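Local coordinates for protein predicted acetyltransferase (Clostridium acetobutylicum, PDB 3MGD) that binds acetyl-CoA and probably transfers its acetyl group to an acceptor that is not known, at residues K20-L23 against I24-I28; M90-P94 against T95-N99. One frame throughout, in Å; residues are numbered along the deposited sequence.

Contact 1 of 2, residues K20-L23 against I24-I28; sequences KRQL and IDEGI. With ACO (acetyl coenzyme *a), chain C.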
loop_
_atom_site.group_PDB
_atom_site.type_symbol
_atom_site.label_atom_id
_atom_site.label_comp_id
_atom_site.label_asym_id
_atom_site.label_seq_id
_atom_site.Cartn_x
_atom_site.Cartn_y
_atom_site.Cartn_z
ATOM N N LYS A 20 -17.529 0.123 10.031
ATOM C CA LYS A 20 -18.593 -0.647 9.383
ATOM C C LYS A 20 -19.667 0.272 8.799
ATOM O O LYS A 20 -20.137 0.071 7.674
ATOM C CB LYS A 20 -19.225 -1.652 10.357
ATOM C CG LYS A 20 -18.302 -2.782 10.796
ATOM C CD LYS A 20 -19.036 -3.865 11.596
ATOM C CE LYS A 20 -19.527 -3.355 12.922
ATOM N NZ LYS A 20 -20.044 -4.463 13.814
ATOM N N ARG A 21 -20.042 1.280 9.573
ATOM C CA ARG A 21 -21.058 2.232 9.156
ATOM C C ARG A 21 -20.636 2.939 7.870
ATOM O O ARG A 21 -21.436 3.122 6.955
ATOM C CB ARG A 21 -21.257 3.244 10.270
ATOM C CG ARG A 21 -22.505 4.070 10.148
ATOM C CD ARG A 21 -22.808 4.662 11.496
ATOM N NE ARG A 21 -23.223 6.049 11.383
ATOM C CZ ARG A 21 -22.915 6.982 12.273
ATOM N NH1 ARG A 21 -22.183 6.680 13.344
ATOM N NH2 ARG A 21 -23.329 8.214 12.077
ATOM N N GLN A 22 -19.361 3.321 7.819
ATOM C CA GLN A 22 -18.770 3.979 6.659
ATOM C C GLN A 22 -18.818 3.096 5.421
ATOM O O GLN A 22 -19.242 3.525 4.359
ATOM C CB GLN A 22 -17.323 4.325 6.987
ATOM C CG GLN A 22 -16.540 4.907 5.826
ATOM C CD GLN A 22 -15.064 4.734 6.057
ATOM O OE1 GLN A 22 -14.603 4.783 7.204
ATOM N NE2 GLN A 22 -14.300 4.551 4.970
ATOM N N LEU A 23 -18.398 1.847 5.566
ATOM C CA LEU A 23 -18.341 0.940 4.431
ATOM C C LEU A 23 -19.740 0.667 3.902
ATOM O O LEU A 23 -19.959 0.574 2.700
ATOM C CB LEU A 23 -17.683 -0.371 4.846
ATOM C CG LEU A 23 -16.209 -0.295 5.258
ATOM C CD1 LEU A 23 -15.769 -1.633 5.806
ATOM C CD2 LEU A 23 -15.304 0.139 4.078
ATOM N N ILE A 24 -20.699 0.522 4.808
ATOM C CA ILE A 24 -22.057 0.259 4.379
ATOM C C ILE A 24 -22.621 1.474 3.647
ATOM O O ILE A 24 -23.281 1.327 2.633
ATOM C CB ILE A 24 -22.930 -0.160 5.571
ATOM C CG1 ILE A 24 -22.507 -1.562 6.021
ATOM C CG2 ILE A 24 -24.408 -0.149 5.199
ATOM C CD1 ILE A 24 -23.036 -1.942 7.412
ATOM N N ASP A 25 -22.346 2.663 4.170
ATOM C CA ASP A 25 -22.664 3.929 3.493
ATOM C C ASP A 25 -22.066 3.970 2.073
ATOM O O ASP A 25 -22.675 4.518 1.147
ATOM C CB ASP A 25 -22.111 5.093 4.334
ATOM C CG ASP A 25 -23.012 6.318 4.328
ATOM O OD1 ASP A 25 -23.733 6.530 3.326
ATOM O OD2 ASP A 25 -22.990 7.078 5.325
ATOM N N GLU A 26 -20.877 3.391 1.898
ATOM C CA GLU A 26 -20.223 3.343 0.583
ATOM C C GLU A 26 -20.857 2.338 -0.378
ATOM O O GLU A 26 -20.500 2.293 -1.557
ATOM C CB GLU A 26 -18.723 3.025 0.725
ATOM C CG GLU A 26 -17.909 4.118 1.419
ATOM C CD GLU A 26 -16.469 3.707 1.671
ATOM O OE1 GLU A 26 -15.911 2.939 0.857
ATOM O OE2 GLU A 26 -15.894 4.152 2.687
ATOM N N GLY A 27 -21.762 1.502 0.132
ATOM C CA GLY A 27 -22.488 0.567 -0.718
ATOM C C GLY A 27 -22.013 -0.873 -0.637
ATOM O O GLY A 27 -22.492 -1.737 -1.370
ATOM N N ILE A 28 -21.066 -1.147 0.252
ATOM C CA ILE A 28 -20.516 -2.494 0.345
ATOM C C ILE A 28 -21.512 -3.437 1.028
ATOM O O ILE A 28 -22.301 -3.016 1.885
ATOM C CB ILE A 28 -19.116 -2.489 1.011
ATOM C CG1 ILE A 28 -18.157 -1.666 0.140
ATOM C CG2 ILE A 28 -18.576 -3.902 1.168
ATOM C CD1 ILE A 28 -16.945 -1.124 0.863
HETATM N N1A ACO C . -16.594 26.384 0.658
HETATM C C2A ACO C . -17.368 25.841 -0.371
HETATM N N3A ACO C . -17.646 24.453 -0.396
HETATM C C4A ACO C . -17.118 23.600 0.656
HETATM C C5A ACO C . -16.326 24.155 1.712
HETATM C C6A ACO C . -16.053 25.517 1.732
HETATM N N6A ACO C . -15.251 26.074 2.803
HETATM N N7A ACO C . -15.947 23.094 2.604
HETATM C C8A ACO C . -16.492 21.916 2.113
HETATM N N9A ACO C . -17.207 22.217 0.883
HETATM C C1B ACO C . -18.006 21.248 0.154
HETATM C C2B ACO C . -17.019 20.723 -0.903
HETATM O O2B ACO C . -16.407 21.568 -1.821
HETATM C C3B ACO C . -17.720 19.471 -1.382
HETATM O O3B ACO C . -18.672 19.580 -2.416
HETATM P P3B ACO C . -18.311 19.381 -3.955
HETATM O O7A ACO C . -19.427 20.092 -4.797
HETATM O O8A ACO C . -18.283 17.876 -4.296
HETATM O O9A ACO C . -16.963 19.993 -4.269
HETATM C C4B ACO C . -18.227 18.896 -0.014
HETATM O O4B ACO C . -18.644 20.098 0.731
HETATM C C5B ACO C . -17.497 17.829 0.778
HETATM O O5B ACO C . -16.338 18.335 1.391
HETATM P P1A ACO C . -16.119 18.190 2.950
HETATM O O1A ACO C . -17.173 18.960 3.761
HETATM O O2A ACO C . -14.693 18.637 3.255
HETATM O O3A ACO C . -16.242 16.642 3.225
HETATM P P2A ACO C . -17.302 15.980 4.214
HETATM O O4A ACO C . -18.778 16.148 3.721
HETATM O O5A ACO C . -17.088 16.447 5.627
HETATM O O6A ACO C . -16.942 14.447 4.259
HETATM C CBP ACO C . -16.833 12.257 3.213
HETATM C CCP ACO C . -16.676 13.764 3.066
HETATM C CDP ACO C . -16.308 11.549 1.975
HETATM C CEP ACO C . -16.082 11.844 4.436
HETATM C CAP ACO C . -18.357 11.937 3.369
HETATM O OAP ACO C . -19.085 12.286 2.240
HETATM C C9P ACO C . -18.667 10.548 3.870
HETATM O O9P ACO C . -18.556 10.229 5.054
HETATM N N8P ACO C . -19.127 9.596 2.880
HETATM C C7P ACO C . -19.386 8.206 3.250
HETATM C C6P ACO C . -18.145 7.496 3.653
HETATM C C5P ACO C . -17.037 7.715 2.647
HETATM O O5P ACO C . -17.260 7.623 1.439
HETATM N N4P ACO C . -15.756 8.078 3.149
HETATM C C3P ACO C . -14.582 8.070 2.312
HETATM C C2P ACO C . -13.960 6.725 2.035
HETATM S S1P ACO C . -12.434 6.798 1.131
HETATM C C ACO C . -11.126 7.100 2.143
HETATM O O ACO C . -11.306 7.217 3.346
HETATM C CH3 ACO C . -9.795 7.360 1.555
#
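The last turns of helix 12-25 join 20-23 to 24-28 through i+4 backbone bonds, Ile24 N to Lys20 O at 3.0 Å, Asp25 N to Arg21 O and Glu26 N to Gln22 O, before Gly27, with positive phi, closes the helix in a Schellman motif. Past the glycine the chain leaves the helix, with Ile28 N still bonded to Leu23 O at 3.2 Å. This bond holds Ile28 beside Leu23: Ile28 CD1 packs against Leu23 CD2 at 3.8 Å, the side chains crossing at a slant. Tyr77 of the second subunit packs on both residues.

On the coenzyme side Gln22 and Glu26, one turn apart, run alongside each other in the same direction. Gln22 NE2 donates to Glu26 OE2 at 2.8 Å with an N-H...O angle of 162°; the oxygen lies close to the amide plane, while amide and carboxylate planes are turned 30° apart. Gln22 reaches this position because CG stands opposite the backbone N (chi1 175°) and the chain runs on extended. The same OE2 lies 3.3 Å from C2P of acetyl-CoA, in the arm that ends in the thioester, and Glu26 also touches Ser126, an acetyl-CoA-binding residue. Asp25, on another side of the helix, pairs with Arg97.

One nearly straight amide-to-carboxylate bond thus restrains Glu26 OE2 and the turn of the Gln22 amide, so that a linked polar pair, not two independent side chains, borders the pantetheine arm.

Contact 2 of 2, residues M90-P94 against T95-N99; sequences MYTEP and TSRGN. With ACO (acetyl coenzyme *a), chain C.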
loop_
_atom_site.group_PDB
_atom_site.type_symbol
_atom_site.label_atom_id
_atom_site.label_comp_id
_atom_site.label_asym_id
_atom_site.label_seq_id
_atom_site.Cartn_x
_atom_site.Cartn_y
_atom_site.Cartn_z
HETATM N N MSE A 90 -12.213 7.511 6.581
HETATM C CA MSE A 90 -12.822 8.823 6.621
HETATM C C MSE A 90 -14.342 8.734 6.541
HETATM O O MSE A 90 -14.915 8.102 5.657
HETATM C CB MSE A 90 -12.249 9.733 5.542
HETATM C CG MSE A 90 -10.747 9.997 5.786
HETATM SE SE MSE A 90 -10.112 11.399 4.634
HETATM C CE MSE A 90 -11.145 12.890 5.363
ATOM N N TYR A 91 -14.987 9.388 7.489
ATOM C CA TYR A 91 -16.440 9.358 7.567
ATOM C C TYR A 91 -16.879 10.647 8.231
ATOM O O TYR A 91 -16.283 11.082 9.216
ATOM C CB TYR A 91 -16.925 8.138 8.363
ATOM C CG TYR A 91 -18.443 8.067 8.418
ATOM C CD1 TYR A 91 -19.167 7.510 7.375
ATOM C CD2 TYR A 91 -19.139 8.583 9.495
ATOM C CE1 TYR A 91 -20.575 7.459 7.412
ATOM C CE2 TYR A 91 -20.530 8.545 9.541
ATOM C CZ TYR A 91 -21.242 7.983 8.505
ATOM O OH TYR A 91 -22.633 7.956 8.576
ATOM N N THR A 92 -17.872 11.297 7.640
ATOM C CA THR A 92 -18.524 12.420 8.283
ATOM C C THR A 92 -20.030 12.110 8.373
ATOM O O THR A 92 -20.632 11.657 7.394
ATOM C CB THR A 92 -18.346 13.736 7.489
ATOM O OG1 THR A 92 -16.961 14.094 7.434
ATOM C CG2 THR A 92 -19.149 14.876 8.172
ATOM N N GLU A 93 -20.619 12.347 9.545
ATOM C CA GLU A 93 -22.059 12.192 9.753
ATOM C C GLU A 93 -22.795 12.919 8.635
ATOM O O GLU A 93 -22.461 14.064 8.328
ATOM C CB GLU A 93 -22.444 12.792 11.114
ATOM C CG GLU A 93 -23.913 12.656 11.477
ATOM C CD GLU A 93 -24.320 11.214 11.730
ATOM O OE1 GLU A 93 -23.621 10.523 12.501
ATOM O OE2 GLU A 93 -25.340 10.777 11.162
ATOM N N PRO A 94 -23.781 12.255 7.995
ATOM C CA PRO A 94 -24.441 12.860 6.831
ATOM C C PRO A 94 -24.981 14.280 7.035
ATOM O O PRO A 94 -24.763 15.120 6.167
ATOM C CB PRO A 94 -25.559 11.868 6.512
ATOM C CG PRO A 94 -24.959 10.545 6.914
ATOM C CD PRO A 94 -24.169 10.846 8.169
ATOM N N THR A 95 -25.654 14.553 8.149
ATOM C CA THR A 95 -26.189 15.893 8.365
ATOM C C THR A 95 -25.083 16.926 8.589
ATOM O O THR A 95 -25.343 18.129 8.580
ATOM C CB THR A 95 -27.198 15.931 9.534
ATOM O OG1 THR A 95 -26.552 15.507 10.733
ATOM C CG2 THR A 95 -28.389 15.006 9.248
ATOM N N SER A 96 -23.849 16.458 8.781
ATOM C CA SER A 96 -22.712 17.350 8.986
ATOM C C SER A 96 -21.835 17.509 7.736
ATOM O O SER A 96 -20.843 18.233 7.762
ATOM C CB SER A 96 -21.837 16.848 10.143
ATOM O OG SER A 96 -22.441 17.070 11.403
ATOM N N ARG A 97 -22.194 16.833 6.652
ATOM C CA ARG A 97 -21.401 16.906 5.429
ATOM C C ARG A 97 -21.461 18.267 4.733
ATOM O O ARG A 97 -22.369 19.059 4.979
ATOM C CB ARG A 97 -21.821 15.785 4.482
ATOM C CG ARG A 97 -21.378 14.428 4.995
ATOM C CD ARG A 97 -21.930 13.259 4.186
ATOM N NE ARG A 97 -21.722 12.019 4.935
ATOM C CZ ARG A 97 -22.160 10.821 4.572
ATOM N NH1 ARG A 97 -22.842 10.676 3.446
ATOM N NH2 ARG A 97 -21.908 9.767 5.338
ATOM N N GLY A 98 -20.486 18.534 3.870
ATOM C CA GLY A 98 -20.431 19.788 3.129
ATOM C C GLY A 98 -20.048 21.021 3.933
ATOM O O GLY A 98 -20.265 22.151 3.488
ATOM N N ASN A 99 -19.492 20.810 5.124
ATOM C CA ASN A 99 -19.051 21.922 5.953
ATOM C C ASN A 99 -17.526 22.040 5.999
ATOM O O ASN A 99 -16.980 22.927 6.654
ATOM C CB ASN A 99 -19.658 21.826 7.355
ATOM C CG ASN A 99 -21.150 22.160 7.366
ATOM O OD1 ASN A 99 -21.554 23.209 6.878
ATOM N ND2 ASN A 99 -21.968 21.271 7.936
HETATM N N1A ACO C . -16.594 26.384 0.658
HETATM C C2A ACO C . -17.368 25.841 -0.371
HETATM N N3A ACO C . -17.646 24.453 -0.396
HETATM C C4A ACO C . -17.118 23.600 0.656
HETATM C C5A ACO C . -16.326 24.155 1.712
HETATM C C6A ACO C . -16.053 25.517 1.732
HETATM N N6A ACO C . -15.251 26.074 2.803
HETATM N N7A ACO C . -15.947 23.094 2.604
HETATM C C8A ACO C . -16.492 21.916 2.113
HETATM N N9A ACO C . -17.207 22.217 0.883
HETATM C C1B ACO C . -18.006 21.248 0.154
HETATM C C2B ACO C . -17.019 20.723 -0.903
HETATM O O2B ACO C . -16.407 21.568 -1.821
HETATM C C3B ACO C . -17.720 19.471 -1.382
HETATM O O3B ACO C . -18.672 19.580 -2.416
HETATM P P3B ACO C . -18.311 19.381 -3.955
HETATM O O7A ACO C . -19.427 20.092 -4.797
HETATM O O8A ACO C . -18.283 17.876 -4.296
HETATM O O9A ACO C . -16.963 19.993 -4.269
HETATM C C4B ACO C . -18.227 18.896 -0.014
HETATM O O4B ACO C . -18.644 20.098 0.731
HETATM C C5B ACO C . -17.497 17.829 0.778
HETATM O O5B ACO C . -16.338 18.335 1.391
HETATM P P1A ACO C . -16.119 18.190 2.950
HETATM O O1A ACO C . -17.173 18.960 3.761
HETATM O O2A ACO C . -14.693 18.637 3.255
HETATM O O3A ACO C . -16.242 16.642 3.225
HETATM P P2A ACO C . -17.302 15.980 4.214
HETATM O O4A ACO C . -18.778 16.148 3.721
HETATM O O5A ACO C . -17.088 16.447 5.627
HETATM O O6A ACO C . -16.942 14.447 4.259
HETATM C CBP ACO C . -16.833 12.257 3.213
HETATM C CCP ACO C . -16.676 13.764 3.066
HETATM C CDP ACO C . -16.308 11.549 1.975
HETATM C CEP ACO C . -16.082 11.844 4.436
HETATM C CAP ACO C . -18.357 11.937 3.369
HETATM O OAP ACO C . -19.085 12.286 2.240
HETATM C C9P ACO C . -18.667 10.548 3.870
HETATM O O9P ACO C . -18.556 10.229 5.054
HETATM N N8P ACO C . -19.127 9.596 2.880
HETATM C C7P ACO C . -19.386 8.206 3.250
HETATM C C6P ACO C . -18.145 7.496 3.653
HETATM C C5P ACO C . -17.037 7.715 2.647
HETATM O O5P ACO C . -17.260 7.623 1.439
HETATM N N4P ACO C . -15.756 8.078 3.149
HETATM C C3P ACO C . -14.582 8.070 2.312
HETATM C C2P ACO C . -13.960 6.725 2.035
HETATM S S1P ACO C . -12.434 6.798 1.131
HETATM C C ACO C . -11.126 7.100 2.143
HETATM O O ACO C . -11.306 7.217 3.346
HETATM C CH3 ACO C . -9.795 7.360 1.555
HETATM O O HOH W 1 -26.469 12.622 9.679
#
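Arg97 lies beside Pro94, the two residues that bury most surface in the contact, and reaches back along the chain to its polar partner, Thr92. Its side chain, extended from CG to NE, brings NE to Thr92 O at 2.7 Å, with that oxygen only 5° out of the guanidinium plane; a weak bond from NH2 at 3.1 Å goes to the same carbonyl. The flat group is sandwiched: Pro94 CG sits 3.5 Å above one face, and C9P of acetyl-CoA 3.4 Å above the opposite one, each offset toward the rim. At its edge is Tyr91 CE1, the ring standing nearly perpendicular (87°) to the guanidinium. Asp25 completes the grip by a salt bridge to NH2.

Thr92 faces two ways. Its CG2 meets Ser96 CB at 3.9 Å, whereas its backbone N gives a nearly straight bond (171°) to O9P of the coenzyme. The turn itself is held by Ser96 N to Glu93 O and Arg97 N to Pro94 O.

Farther along, Gly98 N binds the pyrophosphate oxygen O4A at 2.9 Å, while at the other end of the segment Met90 O accepts a hydrogen bond from N4P. The end of a strand whose backbone N and O pair with the pantetheine amides, followed by a glycine-containing loop whose backbone N-H groups hold the pyrophosphate, is the acetyl-CoA site of the GNAT fold.

Contact 1 precedes contact 2 in the chain, and their centres lie 14 Å apart. The first closes helix 12-25; the second leaves strand 83-92, which lies between strands 61-72 and 120-124 in the mixed sheet, and enters the loop before helix 101-115. Despite the separation in sequence they touch directly: Asp25 OD2 forms a salt bridge with Arg97 NH2 at 2.9 Å, and Gln22 CD packs on Met90 O at 3.4 Å. Both border the same acetyl-CoA, contact 1 near the thioester end of the pantetheine arm and contact 2 from the thioester to the pyrophosphate. The helix end is therefore tied by charge to the coenzyme-binding loop and by packing to the strand before it.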